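Local coordinates for acetolactate synthase isozyme 1 large subunit (Escherichia coli, PDB 6LPI), which binds thiamine diphosphate, a magnesium ion and flavin-adenine dinucleotide as the large subunit of an enzyme of the thiamine diphosphate family, at residues Leu56-Gln61 and Glu453-Ser458; Arg230-Lys235 and Pro336-Gln341; Ala425-Ala430 and Asn460-Lys465. All blocks are in the same frame, centred on the assembly; numbering follows the deposited sequence.

Contact 1. Residues Leu56-Gln61 and Glu453-Ser458; sequences LARHEQ and EMATAS
This is a polar domain-to-domain contact within one chain: the E453 carboxylate of helix 453-459 meets the backbone of R58 in the turn between strand 53-56 and helix 60-74. R58 N donates to E453 OE2 at 3.0 Å, and OE2 accepts with its syn lone pair. The same N-H also reaches E453 OE1 in a weak bond of 3.3 Å. The E453 chain bends at chi2 (-52°), which places CD on the side of R58 N. T456 OG1 donates to E453 OE1 at 2.7 Å from the syn side, 33° out of the carboxylate plane. Within one helical turn, T456 thus helps to hold the group that R58 N binds.

The side chains of R58 and T456 slide past each other in opposite directions, with R58 CD 3.5 Å from T456 OG1. A455 CB lies over one face of the guanidinium, offset toward the rim, 3.4 Å from R58 NE. The charge itself is paired elsewhere: R58 NH2 forms a salt bridge with E459. Next in the chain, H59 is the N-cap of helix 60-74, and its ND1 accepts from Q61 N at 3.0 Å in the ring plane. E60, which follows, belongs to the thiamine diphosphate pocket and bonds N90. The contact joins the two thiamine-diphosphate-binding domains of one chain, which share a parallel six-stranded alpha/beta fold with strand order 2-1-3-4-6-5.

Contact 2. Residues Arg230-Lys235 and Pro336-Gln341; sequences RELAEK and PLVEAQ
K235 O, at the end of helix 226-235, faces the loop residue A340 on the other segment. A340 CA makes a CA-H...O contact with it at 3.4 Å, with 138° at the hydrogen. A340 CB is also close, 3.7 Å from K235 O. The backbone of the loop therefore passes directly by the last carbonyl of this helix.

The K235 side chain reaches on along the loop to V338 O. Its CG stands anti to the backbone N (chi1 175°) and meets A340 CB at 4.0 Å. The chain then bends at chi2 and again at chi4. K235 NZ lies 3.1 Å from V338 O. The aliphatic part of the lysine thus packs against A340, while the amino end sits by a loop carbonyl.

Helix 226-235 belongs to the central domain, whose parallel sheet has the Rossmann order 3-2-1-4-5-6. It is the helix of the beta-alpha-beta crossover from strand 214-218 to strand 240-242. The loop 336-341, which follows helix 327-334 and leads on to helix 344-354, packs against it.

The buried part of the contact is apolar. L232 and V338 cross at about a right angle, and L232 CD1 touches V338 CG2 at 4.1 Å. L232 also packs on L216 of the sheet, and V338 on I208 of helix 198-210. The N209 side chain of that helix bonds L337 O and E339 N, and its backbone O accepts from Q341 NE2.

Contact 3. Residues Ala425-Ala430 and Asn460-Lys465; sequences AAIGAA and NQLDVK
Helix 422-432 packs on the start of strand 464-470 in the parallel sheet of the C-terminal thiamine-diphosphate-binding domain, and A430 CB is buried between L462 and V464. No hydrogen bond crosses between the segments; the fit is made by small apolar groups. A430 CB touches two partners, V464 CG1 at 3.6 Å and L462 CB at 3.7 Å. A426 and A430 both point toward the strand side, L462 and V464 toward the helix. Anti to the carbonyl carbon (chi1 -44°), V464 CG1 reaches both A430 CB and the helix backbone, where it lies 3.6 Å from A426 O. One turn back from A430, A426 CB faces V464 CB.

Beside this, I427 and L462 cross at about a right angle. I427 CG2 meets L462 CD1 at 3.5 Å, and the other methyl of the leucine, CD2, lies near A430 CB. I427 also packs on helix 453-459 and on I66 of helix 60-74.

The layers are those of an alpha/beta fold. Strands 438-443 and 464-470 are parallel neighbours, and helix 453-459 lies in the connection between them. That helix ends in a Schellman motif at Q461, which has positive phi (46°). The chain then turns at D463, the centre of an inverse gamma turn, with a weak bond from V464 N to L462 O.

K465 points away from helix 422-432. Its NZ bends back to D463 OD1 in a salt bridge of 2.9 Å, meeting the oxygen nearly along its C-O axis. The same NZ bonds G532 O and, weakly, R530 O.

From the N terminus, the chain first passes 56-61, which waits for its partner until 453-458. Contact 1 thereby closes a very long loop that joins the N-terminal and C-terminal domains. Contact 2 opens and closes within that span, tying a helix of the central domain to the loop that follows helix 327-334. Contact 3 starts at 425-430, before contact 1 closes, and ends at 460-465, after it, so the two cross. Their centres are 11 Å apart. They meet at A457 O and L462 N, a probable hydrogen bond of 3.2 Å. Contact 2 stands apart, its centre 46 Å from that of contact 1.

Contact 1. Residues Leu56-Gln61 and Glu453-Ser458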
loop_
_atom_site.group_PDB
_atom_site.type_symbol
_atom_site.label_atom_id
_atom_site.label_comp_id
_atom_site.label_asym_id
_atom_site.label_seq_id
_atom_site.Cartn_x
_atom_site.Cartn_y
_atom_site.Cartn_z
ATOM N N LEU B 56 -14.598 16.752 7.282
ATOM C CA LEU B 56 -13.814 17.136 8.450
ATOM C C LEU B 56 -13.522 15.896 9.289
ATOM O O LEU B 56 -14.418 15.339 9.938
ATOM C CB LEU B 56 -14.542 18.193 9.272
ATOM C CG LEU B 56 -13.844 18.785 10.489
ATOM C CD1 LEU B 56 -12.447 19.274 10.109
ATOM C CD2 LEU B 56 -14.666 19.912 11.070
ATOM N N ALA B 57 -12.286 15.425 9.218
ATOM C CA ALA B 57 -11.844 14.359 10.088
ATOM C C ALA B 57 -11.721 14.877 11.518
ATOM O O ALA B 57 -11.861 16.072 11.811
ATOM C CB ALA B 57 -10.497 13.814 9.611
ATOM N N ARG B 58 -11.468 13.954 12.428
ATOM C CA ARG B 58 -11.204 14.320 13.805
ATOM C C ARG B 58 -9.738 14.189 14.167
ATOM O O ARG B 58 -9.347 14.567 15.269
ATOM C CB ARG B 58 -12.062 13.472 14.744
ATOM C CG ARG B 58 -13.302 14.190 15.204
ATOM C CD ARG B 58 -14.418 14.055 14.213
ATOM N NE ARG B 58 -15.592 14.713 14.743
ATOM C CZ ARG B 58 -16.560 15.209 13.988
ATOM N NH1 ARG B 58 -16.486 15.112 12.661
ATOM N NH2 ARG B 58 -17.601 15.789 14.566
ATOM N N HIS B 59 -8.914 13.694 13.259
ATOM C CA HIS B 59 -7.494 13.566 13.528
ATOM C C HIS B 59 -6.862 13.422 12.160
ATOM O O HIS B 59 -7.416 12.730 11.296
ATOM C CB HIS B 59 -7.190 12.328 14.401
ATOM C CG HIS B 59 -5.756 12.197 14.818
ATOM N ND1 HIS B 59 -4.742 11.868 13.942
ATOM C CD2 HIS B 59 -5.173 12.315 16.036
ATOM C CE1 HIS B 59 -3.592 11.828 14.593
ATOM N NE2 HIS B 59 -3.826 12.093 15.866
ATOM N N GLU B 60 -5.731 14.104 11.942
ATOM C CA GLU B 60 -5.238 14.168 10.575
ATOM C C GLU B 60 -4.822 12.785 10.091
ATOM O O GLU B 60 -4.952 12.488 8.897
ATOM C CB GLU B 60 -4.101 15.186 10.452
ATOM C CG GLU B 60 -4.542 16.654 10.655
ATOM C CD GLU B 60 -4.470 17.107 12.116
ATOM O OE1 GLU B 60 -4.370 16.219 13.002
ATOM O OE2 GLU B 60 -4.500 18.336 12.380
ATOM N N GLN B 61 -4.422 11.893 11.009
ATOM C CA GLN B 61 -4.212 10.505 10.609
ATOM C C GLN B 61 -5.494 9.927 10.020
ATOM O O GLN B 61 -5.473 9.251 8.978
ATOM C CB GLN B 61 -3.785 9.666 11.803
ATOM C CG GLN B 61 -3.063 8.417 11.370
ATOM C CD GLN B 61 -2.941 7.383 12.449
ATOM O OE1 GLN B 61 -3.675 6.388 12.449
ATOM N NE2 GLN B 61 -2.020 7.605 13.382
ATOM N N GLU B 453 -12.769 8.804 14.772
ATOM C CA GLU B 453 -13.426 8.878 13.481
ATOM C C GLU B 453 -14.806 8.258 13.515
ATOM O O GLU B 453 -15.561 8.428 12.548
ATOM C CB GLU B 453 -12.559 8.242 12.405
ATOM C CG GLU B 453 -11.158 8.911 12.293
ATOM C CD GLU B 453 -11.217 10.424 12.146
ATOM O OE1 GLU B 453 -12.134 10.919 11.465
ATOM O OE2 GLU B 453 -10.378 11.128 12.750
ATOM N N MET B 454 -15.167 7.580 14.613
ATOM C CA MET B 454 -16.561 7.191 14.798
ATOM C C MET B 454 -17.484 8.375 14.588
ATOM O O MET B 454 -18.499 8.259 13.890
ATOM C CB MET B 454 -16.774 6.591 16.184
ATOM C CG MET B 454 -16.646 5.090 16.194
ATOM S SD MET B 454 -17.022 4.340 17.790
ATOM C CE MET B 454 -16.535 2.646 17.476
ATOM N N ALA B 455 -17.116 9.537 15.138
ATOM C CA ALA B 455 -17.913 10.742 14.920
ATOM C C ALA B 455 -18.061 11.021 13.432
ATOM O O ALA B 455 -19.180 11.217 12.926
ATOM C CB ALA B 455 -17.275 11.933 15.636
ATOM N N THR B 456 -16.932 10.983 12.712
ATOM C CA THR B 456 -16.936 11.171 11.266
ATOM C C THR B 456 -17.906 10.223 10.581
ATOM O O THR B 456 -18.614 10.616 9.646
ATOM C CB THR B 456 -15.516 10.997 10.718
ATOM O OG1 THR B 456 -14.621 11.868 11.425
ATOM C CG2 THR B 456 -15.461 11.300 9.243
ATOM N N ALA B 457 -17.999 8.985 11.071
ATOM C CA ALA B 457 -18.903 8.028 10.436
ATOM C C ALA B 457 -20.357 8.422 10.641
ATOM O O ALA B 457 -21.163 8.371 9.702
ATOM C CB ALA B 457 -18.650 6.623 10.977
ATOM N N SER B 458 -20.714 8.831 11.852
ATOM C CA SER B 458 -22.132 9.037 12.099
ATOM C C SER B 458 -22.619 10.330 11.471
ATOM O O SER B 458 -23.723 10.373 10.911
ATOM C CB SER B 458 -22.409 9.011 13.600
ATOM O OG SER B 458 -21.840 10.132 14.224
#

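Contact 2. Residues Arg230-Lys235 and Pro336-Gln341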
loop_
_atom_site.group_PDB
_atom_site.type_symbol
_atom_site.label_atom_id
_atom_site.label_comp_id
_atom_site.label_asym_id
_atom_site.label_seq_id
_atom_site.Cartn_x
_atom_site.Cartn_y
_atom_site.Cartn_z
ATOM N N ARG B 230 -7.274 -13.715 -14.659
ATOM C CA ARG B 230 -8.173 -14.864 -14.660
ATOM C C ARG B 230 -8.026 -15.675 -15.941
ATOM O O ARG B 230 -7.886 -16.904 -15.898
ATOM C CB ARG B 230 -9.621 -14.382 -14.492
ATOM C CG ARG B 230 -10.618 -15.480 -14.149
ATOM C CD ARG B 230 -12.069 -14.996 -14.205
ATOM N NE ARG B 230 -13.015 -16.020 -13.740
ATOM C CZ ARG B 230 -13.657 -16.003 -12.573
ATOM N NH1 ARG B 230 -13.475 -14.998 -11.718
ATOM N NH2 ARG B 230 -14.482 -16.997 -12.265
ATOM N N GLU B 231 -7.997 -14.993 -17.087
ATOM C CA GLU B 231 -7.874 -15.680 -18.366
ATOM C C GLU B 231 -6.620 -16.528 -18.394
ATOM O O GLU B 231 -6.664 -17.703 -18.764
ATOM C CB GLU B 231 -7.875 -14.662 -19.503
ATOM C CG GLU B 231 -7.851 -15.264 -20.887
ATOM C CD GLU B 231 -7.904 -14.200 -21.972
ATOM O OE1 GLU B 231 -7.721 -13.005 -21.654
ATOM O OE2 GLU B 231 -8.167 -14.547 -23.141
ATOM N N LEU B 232 -5.500 -15.967 -17.933
ATOM C CA LEU B 232 -4.250 -16.720 -17.905
ATOM C C LEU B 232 -4.332 -17.892 -16.948
ATOM O O LEU B 232 -3.996 -19.028 -17.313
ATOM C CB LEU B 232 -3.101 -15.814 -17.500
ATOM C CG LEU B 232 -1.853 -16.631 -17.191
ATOM C CD1 LEU B 232 -1.098 -17.050 -18.462
ATOM C CD2 LEU B 232 -0.960 -15.859 -16.245
ATOM N N ALA B 233 -4.800 -17.640 -15.727
ATOM C CA ALA B 233 -4.847 -18.700 -14.729
ATOM C C ALA B 233 -5.658 -19.882 -15.231
ATOM O O ALA B 233 -5.259 -21.041 -15.057
ATOM C CB ALA B 233 -5.417 -18.167 -13.417
ATOM N N GLU B 234 -6.780 -19.608 -15.895
ATOM C CA GLU B 234 -7.648 -20.690 -16.321
ATOM C C GLU B 234 -7.168 -21.358 -17.593
ATOM O O GLU B 234 -7.267 -22.586 -17.713
ATOM C CB GLU B 234 -9.062 -20.159 -16.513
ATOM C CG GLU B 234 -9.717 -19.829 -15.188
ATOM C CD GLU B 234 -10.991 -19.079 -15.357
ATOM O OE1 GLU B 234 -11.631 -18.757 -14.340
ATOM O OE2 GLU B 234 -11.332 -18.756 -16.511
ATOM N N LYS B 235 -6.605 -20.587 -18.524
ATOM C CA LYS B 235 -6.113 -21.166 -19.773
ATOM C C LYS B 235 -5.021 -22.185 -19.501
ATOM O O LYS B 235 -5.160 -23.365 -19.835
ATOM C CB LYS B 235 -5.606 -20.055 -20.688
ATOM C CG LYS B 235 -4.947 -20.476 -21.991
ATOM C CD LYS B 235 -5.272 -19.442 -23.034
ATOM C CE LYS B 235 -4.205 -19.337 -24.086
ATOM N NZ LYS B 235 -4.403 -20.150 -25.306
ATOM N N PRO B 336 -1.996 -15.225 -25.645
ATOM C CA PRO B 336 -2.129 -15.976 -26.909
ATOM C C PRO B 336 -0.946 -16.881 -27.224
ATOM O O PRO B 336 -1.040 -17.691 -28.149
ATOM C CB PRO B 336 -2.276 -14.871 -27.967
ATOM C CG PRO B 336 -1.725 -13.664 -27.341
ATOM C CD PRO B 336 -2.057 -13.774 -25.889
ATOM N N LEU B 337 0.174 -16.737 -26.533
ATOM C CA LEU B 337 1.328 -17.593 -26.744
ATOM C C LEU B 337 1.432 -18.713 -25.720
ATOM O O LEU B 337 2.324 -19.561 -25.842
ATOM C CB LEU B 337 2.610 -16.755 -26.754
ATOM C CG LEU B 337 2.719 -15.949 -28.052
ATOM C CD1 LEU B 337 2.220 -14.505 -27.913
ATOM C CD2 LEU B 337 4.128 -15.983 -28.555
ATOM N N VAL B 338 0.559 -18.727 -24.717
ATOM C CA VAL B 338 0.579 -19.738 -23.664
ATOM C C VAL B 338 -0.351 -20.868 -24.079
ATOM O O VAL B 338 -1.534 -20.635 -24.330
ATOM C CB VAL B 338 0.131 -19.152 -22.319
ATOM C CG1 VAL B 338 -0.164 -20.284 -21.326
ATOM C CG2 VAL B 338 1.124 -18.120 -21.787
ATOM N N GLU B 339 0.168 -22.089 -24.163
ATOM C CA GLU B 339 -0.704 -23.208 -24.497
ATOM C C GLU B 339 -1.675 -23.511 -23.355
ATOM O O GLU B 339 -1.464 -23.137 -22.199
ATOM C CB GLU B 339 0.115 -24.451 -24.831
ATOM C CG GLU B 339 0.998 -24.296 -26.059
ATOM C CD GLU B 339 2.323 -25.032 -25.930
ATOM O OE1 GLU B 339 2.539 -25.703 -24.898
ATOM O OE2 GLU B 339 3.149 -24.939 -26.865
ATOM N N ALA B 340 -2.782 -24.162 -23.716
ATOM C CA ALA B 340 -3.846 -24.553 -22.788
ATOM C C ALA B 340 -3.727 -26.040 -22.448
ATOM O O ALA B 340 -4.197 -26.892 -23.205
ATOM C CB ALA B 340 -5.209 -24.226 -23.387
ATOM N N GLN B 341 -3.066 -26.358 -21.321
ATOM C CA GLN B 341 -2.726 -27.671 -20.767
ATOM C C GLN B 341 -3.619 -28.043 -19.584
ATOM O O GLN B 341 -3.861 -27.214 -18.697
ATOM C CB GLN B 341 -1.274 -27.714 -20.295
ATOM C CG GLN B 341 -0.278 -27.048 -21.205
ATOM C CD GLN B 341 1.151 -27.297 -20.754
ATOM O OE1 GLN B 341 1.457 -28.345 -20.182
ATOM N NE2 GLN B 341 2.032 -26.333 -21.006
#

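Contact 3. Residues Ala425-Ala430 and Asn460-Lys465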
loop_
_atom_site.group_PDB
_atom_site.type_symbol
_atom_site.label_atom_id
_atom_site.label_comp_id
_atom_site.label_asym_id
_atom_site.label_seq_id
_atom_site.Cartn_x
_atom_site.Cartn_y
_atom_site.Cartn_z
ATOM N N ALA B 425 -10.352 3.985 6.872
ATOM C CA ALA B 425 -10.391 3.424 5.523
ATOM C C ALA B 425 -11.816 3.066 5.116
ATOM O O ALA B 425 -12.244 3.357 3.993
ATOM C CB ALA B 425 -9.485 2.203 5.440
ATOM N N ALA B 426 -12.576 2.451 6.022
ATOM C CA ALA B 426 -13.960 2.128 5.710
ATOM C C ALA B 426 -14.775 3.391 5.472
ATOM O O ALA B 426 -15.635 3.432 4.582
ATOM C CB ALA B 426 -14.571 1.294 6.839
ATOM N N ILE B 427 -14.503 4.443 6.242
ATOM C CA ILE B 427 -15.210 5.702 6.037
ATOM C C ILE B 427 -14.958 6.215 4.619
ATOM O O ILE B 427 -15.892 6.607 3.898
ATOM C CB ILE B 427 -14.781 6.715 7.112
ATOM C CG1 ILE B 427 -15.373 6.292 8.451
ATOM C CG2 ILE B 427 -15.231 8.119 6.752
ATOM C CD1 ILE B 427 -14.744 6.953 9.630
ATOM N N GLY B 428 -13.690 6.181 4.186
ATOM C CA GLY B 428 -13.371 6.600 2.830
ATOM C C GLY B 428 -14.077 5.755 1.785
ATOM O O GLY B 428 -14.686 6.283 0.844
ATOM N N ALA B 429 -14.013 4.429 1.940
ATOM C CA ALA B 429 -14.695 3.535 1.007
ATOM C C ALA B 429 -16.187 3.839 0.917
ATOM O O ALA B 429 -16.786 3.741 -0.165
ATOM C CB ALA B 429 -14.481 2.077 1.414
ATOM N N ALA B 430 -16.821 4.130 2.056
ATOM C CA ALA B 430 -18.233 4.489 2.044
ATOM C C ALA B 430 -18.451 5.732 1.206
ATOM O O ALA B 430 -19.300 5.749 0.307
ATOM C CB ALA B 430 -18.737 4.711 3.468
ATOM N N ASN B 460 -21.675 11.861 8.769
ATOM C CA ASN B 460 -21.938 11.690 7.347
ATOM C C ASN B 460 -22.885 10.550 7.064
ATOM O O ASN B 460 -23.132 10.253 5.890
ATOM C CB ASN B 460 -20.635 11.504 6.566
ATOM C CG ASN B 460 -19.824 12.774 6.511
ATOM O OD1 ASN B 460 -19.042 13.077 7.420
ATOM N ND2 ASN B 460 -20.038 13.558 5.450
ATOM N N GLN B 461 -23.417 9.923 8.112
ATOM C CA GLN B 461 -24.391 8.845 8.005
ATOM C C GLN B 461 -23.947 7.827 6.960
ATOM O O GLN B 461 -24.661 7.508 6.007
ATOM C CB GLN B 461 -25.782 9.408 7.712
ATOM C CG GLN B 461 -26.397 9.984 8.968
ATOM C CD GLN B 461 -26.770 8.880 9.966
ATOM O OE1 GLN B 461 -27.613 8.021 9.675
ATOM N NE2 GLN B 461 -26.069 8.842 11.100
ATOM N N LEU B 462 -22.743 7.303 7.174
ATOM C CA LEU B 462 -22.154 6.363 6.234
ATOM C C LEU B 462 -22.494 4.936 6.619
ATOM O O LEU B 462 -22.740 4.619 7.785
ATOM C CB LEU B 462 -20.634 6.518 6.118
ATOM C CG LEU B 462 -20.155 7.939 5.860
ATOM C CD1 LEU B 462 -18.662 8.142 6.219
ATOM C CD2 LEU B 462 -20.482 8.307 4.407
ATOM N N ASP B 463 -22.491 4.076 5.613
ATOM C CA ASP B 463 -23.019 2.723 5.723
ATOM C C ASP B 463 -21.921 1.755 6.146
ATOM O O ASP B 463 -21.697 0.732 5.492
ATOM C CB ASP B 463 -23.605 2.360 4.357
ATOM C CG ASP B 463 -24.754 1.377 4.417
ATOM O OD1 ASP B 463 -24.981 0.770 5.478
ATOM O OD2 ASP B 463 -25.445 1.221 3.385
ATOM N N VAL B 464 -21.248 2.034 7.265
ATOM C CA VAL B 464 -20.094 1.234 7.687
ATOM C C VAL B 464 -20.440 0.498 8.977
ATOM O O VAL B 464 -20.844 1.107 9.973
ATOM C CB VAL B 464 -18.789 2.069 7.811
ATOM C CG1 VAL B 464 -18.612 3.014 6.624
ATOM C CG2 VAL B 464 -18.649 2.812 9.095
ATOM N N LYS B 465 -20.212 -0.804 8.971
ATOM C CA LYS B 465 -20.543 -1.680 10.083
ATOM C C LYS B 465 -19.249 -2.213 10.675
ATOM O O LYS B 465 -18.554 -3.012 10.036
ATOM C CB LYS B 465 -21.442 -2.819 9.615
ATOM C CG LYS B 465 -22.584 -2.382 8.665
ATOM C CD LYS B 465 -23.801 -1.915 9.494
ATOM C CE LYS B 465 -25.009 -1.465 8.674
ATOM N NZ LYS B 465 -25.017 -0.079 8.214
#